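Local coordinates for beta-galactosidase (PDB 4OIF) that hydrolyses beta-galactosides as an intracellular GH42 beta-galactosidase, probably releasing terminal non-reducing beta-D-galactose, and assembles as a homotrimer, at the interface of chains A and B. Numbering follows the deposited sequence. Chains: chain A/B, Beta-galactosidase.

Contact 1: the interface of chains A and B. Residues chain A 200-201, 204-205; chain B 95-96, 99.
The loop at A:Thr201 and the short 3-10 helix 203-205 of chain A meet helix 95-100 of chain B. Both belong to the catalytic glycosyl hydrolase 42 region, and the patch is part of the subunit interface of the GH42 homotrimer. A:Ser204 and B:Gln99 make a direct polar link. The side-chain amide nitrogen NE2 of B:Gln99 donates to the hydroxyl OG of A:Ser204 at 2.7 Å. The bond is fairly straight, 157° at the hydrogen, and the hydroxyl lies almost in the amide plane. B:Gln99 reaches it with an extended chain whose CG points away from the backbone N (chi1 -166°). A:Gln205 crosses this chain at about a right angle. Its CG packs 3.6 Å from the amide carbon CD of B:Gln99, and the two amide planes are turned 66° apart. The amide of A:Gln205 is clamped within its own chain. Its OE1 accepts from the backbone N of A:Thr201 at 2.8 Å, and its NE2 donates to OG1 of A:Thr201 at 3.2 Å, nearly in the amide plane. These two bonds fix the rotation of the amide and set it beside the start of the partner helix. There its CD lies 3.9 Å from CB of B:Ala95, and its NE2 lies near CA of B:Trp96. Water 1 bridges the chains. It sits 2.7 Å from OG1 of A:Thr201 and 3.3 Å from the backbone N of B:Trp96.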
loop_
_atom_site.group_PDB
_atom_site.type_symbol
_atom_site.label_atom_id
_atom_site.label_comp_id
_atom_site.label_asym_id
_atom_site.label_seq_id
_atom_site.Cartn_x
_atom_site.Cartn_y
_atom_site.Cartn_z
ATOM N N TYR A 200 1.609 16.832 30.561
ATOM C CA TYR A 200 0.521 16.191 31.288
ATOM C C TYR A 200 0.395 16.797 32.670
ATOM O O TYR A 200 1.388 16.948 33.375
ATOM C CB TYR A 200 0.754 14.684 31.393
ATOM C CG TYR A 200 0.787 13.966 30.068
ATOM C CD1 TYR A 200 -0.384 13.731 29.344
ATOM C CD2 TYR A 200 1.988 13.519 29.529
ATOM C CE1 TYR A 200 -0.361 13.057 28.123
ATOM C CE2 TYR A 200 2.020 12.845 28.315
ATOM C CZ TYR A 200 0.846 12.616 27.620
ATOM O OH TYR A 200 0.885 11.953 26.412
ATOM N N THR A 201 -0.825 17.133 33.070
ATOM C CA THR A 201 -1.031 17.741 34.379
ATOM C C THR A 201 -1.806 16.822 35.321
ATOM O O THR A 201 -2.094 17.187 36.457
ATOM C CB THR A 201 -1.747 19.106 34.254
ATOM O OG1 THR A 201 -2.824 19.013 33.314
ATOM C CG2 THR A 201 -0.765 20.165 33.780
ATOM N N SER A 204 -4.270 10.716 34.900
ATOM C CA SER A 204 -5.420 10.229 34.154
ATOM C C SER A 204 -5.395 10.650 32.686
ATOM O O SER A 204 -6.131 10.100 31.875
ATOM C CB SER A 204 -6.715 10.725 34.794
ATOM O OG SER A 204 -6.812 12.134 34.704
ATOM N N GLN A 205 -4.566 11.631 32.346
ATOM C CA GLN A 205 -4.518 12.109 30.967
ATOM C C GLN A 205 -3.671 11.206 30.092
ATOM O O GLN A 205 -3.902 11.102 28.898
ATOM C CB GLN A 205 -3.981 13.538 30.900
ATOM C CG GLN A 205 -4.931 14.600 31.431
ATOM C CD GLN A 205 -4.189 15.833 31.882
ATOM O OE1 GLN A 205 -2.972 15.928 31.715
ATOM N NE2 GLN A 205 -4.908 16.783 32.466
ATOM N N ALA B 95 -3.546 19.045 27.236
ATOM C CA ALA B 95 -4.207 17.790 27.576
ATOM C C ALA B 95 -5.455 18.019 28.447
ATOM O O ALA B 95 -6.501 17.407 28.197
ATOM C CB ALA B 95 -3.226 16.850 28.278
ATOM N N TRP B 96 -5.358 18.916 29.436
ATOM C CA TRP B 96 -6.469 19.135 30.356
ATOM C C TRP B 96 -7.688 19.578 29.588
ATOM O O TRP B 96 -8.816 19.254 29.960
ATOM C CB TRP B 96 -6.131 20.150 31.478
ATOM C CG TRP B 96 -5.746 21.587 31.095
ATOM C CD1 TRP B 96 -4.488 22.140 31.132
ATOM C CD2 TRP B 96 -6.631 22.648 30.680
ATOM N NE1 TRP B 96 -4.535 23.461 30.752
ATOM C CE2 TRP B 96 -5.837 23.798 30.469
ATOM C CE3 TRP B 96 -8.012 22.732 30.453
ATOM C CZ2 TRP B 96 -6.381 25.012 30.033
ATOM C CZ3 TRP B 96 -8.546 23.935 30.020
ATOM C CH2 TRP B 96 -7.736 25.057 29.811
ATOM N N GLN B 99 -9.280 16.614 27.791
ATOM C CA GLN B 99 -9.908 15.770 28.794
ATOM C C GLN B 99 -11.239 16.377 29.274
ATOM O O GLN B 99 -12.248 15.682 29.378
ATOM C CB GLN B 99 -8.954 15.547 29.968
ATOM C CG GLN B 99 -9.379 14.420 30.900
ATOM C CD GLN B 99 -8.500 14.321 32.143
ATOM O OE1 GLN B 99 -8.142 15.337 32.744
ATOM N NE2 GLN B 99 -8.134 13.100 32.520
HETATM O O HOH W 1 -2.425 19.552 30.711
#

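Contact 2: the interface of chains A and B. Residues chain A 195-196, 215-218; chain B 368-369.
B:Phe369 turns its CG away from the backbone N (chi1 -152°), which turns one face of its ring towards A:Thr216. A:Phe195 does likewise (chi1 178°) and brings one ring edge to B:Ser368. The contact joins a chain B loop to the chain A loop 215-217, the start of helix 218-246 and the 3-10 helix 195-197. It is part of the subunit interface of the GH42 trimer. B:Phe369 buries the most surface in this patch. Its side chain crosses that of A:Thr216 at about a right angle, with CD1 3.5 Å from CA of A:Thr216. The methyl CG2 of A:Thr216 lies over one ring face, towards the rim. From the same side, at the far edge of the ring, CH2 of A:Trp196 comes within 3.9 Å of CD2 of B:Phe369. CE2 of A:Phe195 packs against CB of B:Phe369 and also sits over the centre of the A:Trp196 ring. This packing within chain A probably steadies the two aromatic side chains that B:Phe369 meets. A:His218 adds its ring carbon CD2, 3.7 Å from CA of B:Ser368. The hydroxyl of B:Ser368 reaches chain A mainly through water. Water 2 connects it to the carbonyl O of A:Phe195, lying 2.8 Å from that oxygen. Waters 2 and 3 lie at the edge of the A:Phe195 ring, in its plane. Water 3 lies 2.9 Å from OG of B:Ser368 and 2.8 Å from both OG1 and the carbonyl O of A:Thr216.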
loop_
_atom_site.group_PDB
_atom_site.type_symbol
_atom_site.label_atom_id
_atom_site.label_comp_id
_atom_site.label_asym_id
_atom_site.label_seq_id
_atom_site.Cartn_x
_atom_site.Cartn_y
_atom_site.Cartn_z
ATOM N N PHE A 195 7.048 20.169 24.206
ATOM C CA PHE A 195 6.925 20.216 22.756
ATOM C C PHE A 195 5.479 19.936 22.316
ATOM O O PHE A 195 4.879 18.940 22.722
ATOM C CB PHE A 195 7.902 19.202 22.141
ATOM C CG PHE A 195 7.836 19.111 20.651
ATOM C CD1 PHE A 195 8.431 20.078 19.856
ATOM C CD2 PHE A 195 7.186 18.047 20.037
ATOM C CE1 PHE A 195 8.374 19.994 18.472
ATOM C CE2 PHE A 195 7.130 17.957 18.649
ATOM C CZ PHE A 195 7.724 18.933 17.870
ATOM N N TRP A 196 4.923 20.832 21.504
ATOM C CA TRP A 196 3.543 20.713 21.014
ATOM C C TRP A 196 2.512 20.661 22.148
ATOM O O TRP A 196 1.451 20.055 22.005
ATOM C CB TRP A 196 3.394 19.483 20.104
ATOM C CG TRP A 196 4.037 19.675 18.763
ATOM C CD1 TRP A 196 4.641 20.800 18.306
ATOM C CD2 TRP A 196 4.144 18.709 17.715
ATOM N NE1 TRP A 196 5.121 20.603 17.034
ATOM C CE2 TRP A 196 4.825 19.325 16.646
ATOM C CE3 TRP A 196 3.741 17.377 17.579
ATOM C CZ2 TRP A 196 5.117 18.653 15.458
ATOM C CZ3 TRP A 196 4.029 16.714 16.392
ATOM C CH2 TRP A 196 4.710 17.351 15.351
ATOM N N HIS A 215 0.946 9.744 18.815
ATOM C CA HIS A 215 1.971 8.836 18.315
ATOM C C HIS A 215 3.244 9.612 17.995
ATOM O O HIS A 215 4.148 9.097 17.341
ATOM C CB HIS A 215 1.469 8.081 17.080
ATOM C CG HIS A 215 0.882 8.973 16.037
ATOM N ND1 HIS A 215 1.657 9.712 15.169
ATOM C CD2 HIS A 215 -0.407 9.274 15.743
ATOM C CE1 HIS A 215 0.872 10.423 14.379
ATOM N NE2 HIS A 215 -0.386 10.174 14.706
ATOM N N THR A 216 3.298 10.855 18.468
ATOM C CA THR A 216 4.400 11.769 18.184
ATOM C C THR A 216 5.292 12.035 19.405
ATOM O O THR A 216 6.229 12.841 19.331
ATOM C CB THR A 216 3.881 13.134 17.666
ATOM O OG1 THR A 216 3.166 13.810 18.713
ATOM C CG2 THR A 216 2.965 12.942 16.472
ATOM N N ILE A 217 5.006 11.379 20.527
ATOM C CA ILE A 217 5.889 11.475 21.691
ATOM C C ILE A 217 6.720 10.191 21.812
ATOM O O ILE A 217 6.204 9.138 22.179
ATOM C CB ILE A 217 5.107 11.733 23.002
ATOM C CG1 ILE A 217 4.098 12.876 22.836
ATOM C CG2 ILE A 217 6.063 12.055 24.138
ATOM C CD1 ILE A 217 3.266 13.158 24.103
ATOM N N HIS A 218 8.009 10.295 21.494
ATOM C CA HIS A 218 8.896 9.143 21.453
ATOM C C HIS A 218 8.982 8.425 22.795
ATOM O O HIS A 218 8.974 7.201 22.848
ATOM C CB HIS A 218 10.304 9.559 21.012
ATOM C CG HIS A 218 10.380 10.080 19.607
ATOM N ND1 HIS A 218 9.972 9.343 18.514
ATOM C CD2 HIS A 218 10.843 11.256 19.115
ATOM C CE1 HIS A 218 10.169 10.049 17.412
ATOM N NE2 HIS A 218 10.688 11.216 17.749
ATOM N N SER B 368 11.268 14.323 21.783
ATOM C CA SER B 368 9.988 14.287 21.080
ATOM C C SER B 368 10.179 14.388 19.547
ATOM O O SER B 368 11.310 14.350 19.031
ATOM C CB SER B 368 9.057 15.396 21.600
ATOM O OG SER B 368 7.706 14.990 21.488
ATOM N N PHE B 369 9.066 14.551 18.841
ATOM C CA PHE B 369 8.984 14.264 17.409
ATOM C C PHE B 369 9.988 14.994 16.519
ATOM O O PHE B 369 10.393 14.461 15.488
ATOM C CB PHE B 369 7.570 14.577 16.914
ATOM C CG PHE B 369 7.145 13.760 15.720
ATOM C CD1 PHE B 369 6.891 12.399 15.846
ATOM C CD2 PHE B 369 6.991 14.353 14.469
ATOM C CE1 PHE B 369 6.487 11.633 14.751
ATOM C CE2 PHE B 369 6.588 13.594 13.364
ATOM C CZ PHE B 369 6.334 12.231 13.511
HETATM O O HOH W 2 5.915 16.403 23.302
HETATM O O HOH W 3 5.003 15.194 20.350
#

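Contact 3: the interface of chains A and B. Residues chain A 192, 512, 514; chain B 26, 29, 366, 379.
The trimerisation domain of chain A supplies the loop residues A:Ala512 and A:Leu514, which dock on loops of the catalytic region of chain B. A:Trp192, just after helix 184-191, joins them from the catalytic region of chain A. B:Arg366 and A:Ala512 are joined by a pair of hydrogen bonds. The backbone N of A:Ala512 donates to the carbonyl O of B:Arg366 at 3.0 Å. In return, NE of the B:Arg366 guanidinium donates to the carbonyl O of A:Ala512 at 2.8 Å, with the acceptor tilted 20° from the guanidinium plane. The B:Arg366 side chain is fully extended (chi1 -177°), which carries NE out to this carbonyl. Its CB lies over the six-membered ring of A:Trp192, 3.5 Å from the centroid. The indoles of A:Trp192 and B:Trp26 meet edge to face, with planes 69° apart. The CZ2 edge of A:Trp192 points at the face of B:Trp26, and CZ2 is 3.8 Å from CE2. A:Leu514 fills in beside them. Its CD1 touches the B:Trp26 ring edge in plane, 3.8 Å from CZ3, while its CG lies above one face of the B:Arg366 guanidinium, towards the NE rim. The methyl CB of A:Ala512 sits over the centre of the B:His379 ring, 3.4 Å from the centroid. Through this docking, the patch ties the trimerisation domain of one subunit to its neighbour's catalytic region and probably helps hold the trimer together.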
loop_
_atom_site.group_PDB
_atom_site.type_symbol
_atom_site.label_atom_id
_atom_site.label_comp_id
_atom_site.label_asym_id
_atom_site.label_seq_id
_atom_site.Cartn_x
_atom_site.Cartn_y
_atom_site.Cartn_z
ATOM N N TRP A 192 9.934 15.005 27.196
ATOM C CA TRP A 192 9.967 16.323 26.542
ATOM C C TRP A 192 8.570 16.745 26.064
ATOM O O TRP A 192 8.378 17.135 24.905
ATOM C CB TRP A 192 10.962 16.325 25.369
ATOM C CG TRP A 192 11.528 17.691 25.068
ATOM C CD1 TRP A 192 11.146 18.528 24.068
ATOM C CD2 TRP A 192 12.560 18.381 25.798
ATOM N NE1 TRP A 192 11.874 19.693 24.120
ATOM C CE2 TRP A 192 12.747 19.631 25.173
ATOM C CE3 TRP A 192 13.342 18.061 26.910
ATOM C CZ2 TRP A 192 13.684 20.561 25.620
ATOM C CZ3 TRP A 192 14.273 18.980 27.354
ATOM C CH2 TRP A 192 14.436 20.220 26.710
ATOM N N ALA A 512 18.135 13.575 23.668
ATOM C CA ALA A 512 19.439 13.889 23.087
ATOM C C ALA A 512 20.466 14.308 24.145
ATOM O O ALA A 512 20.160 15.131 25.015
ATOM C CB ALA A 512 19.292 14.977 22.046
ATOM N N LEU A 514 23.387 16.470 25.374
ATOM C CA LEU A 514 23.589 17.859 25.016
ATOM C C LEU A 514 25.050 18.252 25.117
ATOM O O LEU A 514 25.806 17.686 25.902
ATOM C CB LEU A 514 22.746 18.767 25.909
ATOM C CG LEU A 514 21.218 18.689 25.836
ATOM C CD1 LEU A 514 20.639 19.859 26.624
ATOM C CD2 LEU A 514 20.709 18.696 24.399
ATOM N N TRP B 26 12.503 25.054 27.855
ATOM C CA TRP B 26 13.760 25.214 28.579
ATOM C C TRP B 26 13.629 26.073 29.837
ATOM O O TRP B 26 14.601 26.691 30.277
ATOM C CB TRP B 26 14.817 25.831 27.656
ATOM C CG TRP B 26 15.066 25.030 26.406
ATOM C CD1 TRP B 26 14.394 25.119 25.228
ATOM C CD2 TRP B 26 16.064 24.014 26.223
ATOM N NE1 TRP B 26 14.908 24.229 24.320
ATOM C CE2 TRP B 26 15.931 23.534 24.907
ATOM C CE3 TRP B 26 17.045 23.453 27.050
ATOM C CZ2 TRP B 26 16.747 22.520 24.395
ATOM C CZ3 TRP B 26 17.856 22.446 26.540
ATOM C CH2 TRP B 26 17.701 21.988 25.226
ATOM N N ARG B 29 15.918 25.358 32.479
ATOM C CA ARG B 29 17.331 25.515 32.111
ATOM C C ARG B 29 17.678 26.979 31.845
ATOM O O ARG B 29 17.906 27.361 30.702
ATOM C CB ARG B 29 17.670 24.684 30.864
ATOM C CG ARG B 29 17.588 23.163 31.033
ATOM C CD ARG B 29 18.662 22.661 31.981
ATOM N NE ARG B 29 20.013 23.027 31.550
ATOM C CZ ARG B 29 20.778 22.281 30.752
ATOM N NH1 ARG B 29 20.341 21.116 30.283
ATOM N NH2 ARG B 29 21.991 22.698 30.423
ATOM N N ARG B 366 15.102 18.931 22.693
ATOM C CA ARG B 366 15.947 17.852 23.183
ATOM C C ARG B 366 15.286 16.488 22.984
ATOM O O ARG B 366 15.962 15.472 22.789
ATOM C CB ARG B 366 16.299 18.059 24.652
ATOM C CG ARG B 366 17.231 16.986 25.167
ATOM C CD ARG B 366 17.574 17.178 26.612
ATOM N NE ARG B 366 18.567 16.198 27.027
ATOM C CZ ARG B 366 19.043 16.104 28.260
ATOM N NH1 ARG B 366 18.612 16.942 29.190
ATOM N NH2 ARG B 366 19.946 15.176 28.559
ATOM N N HIS B 379 22.191 20.245 19.278
ATOM C CA HIS B 379 22.233 19.731 20.640
ATOM C C HIS B 379 23.571 20.053 21.309
ATOM O O HIS B 379 23.662 20.096 22.544
ATOM C CB HIS B 379 21.985 18.221 20.644
ATOM C CG HIS B 379 20.619 17.841 20.178
ATOM N ND1 HIS B 379 19.474 18.200 20.858
ATOM C CD2 HIS B 379 20.209 17.144 19.092
ATOM C CE1 HIS B 379 18.419 17.742 20.208
ATOM N NE2 HIS B 379 18.839 17.094 19.135
#

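The contacts follow one another along one A-B interface. The C-alpha centres of contacts 1 and 2 are about 15 Å apart, those of contacts 2 and 3 about 14 Å, and those of contacts 1 and 3 about 23 Å. Contact 2 lies between the others. It shares the chain B loop around residues 366-369 with contact 3, and chain A residues 192-205 run through all three. The centre of contact 3 is about 20 Å from B:Glu322, the predicted nucleophile, and about 22 Å from B:Glu158, the predicted proton donor. This separation suggests a role in assembly; any effect on the active site would be indirect.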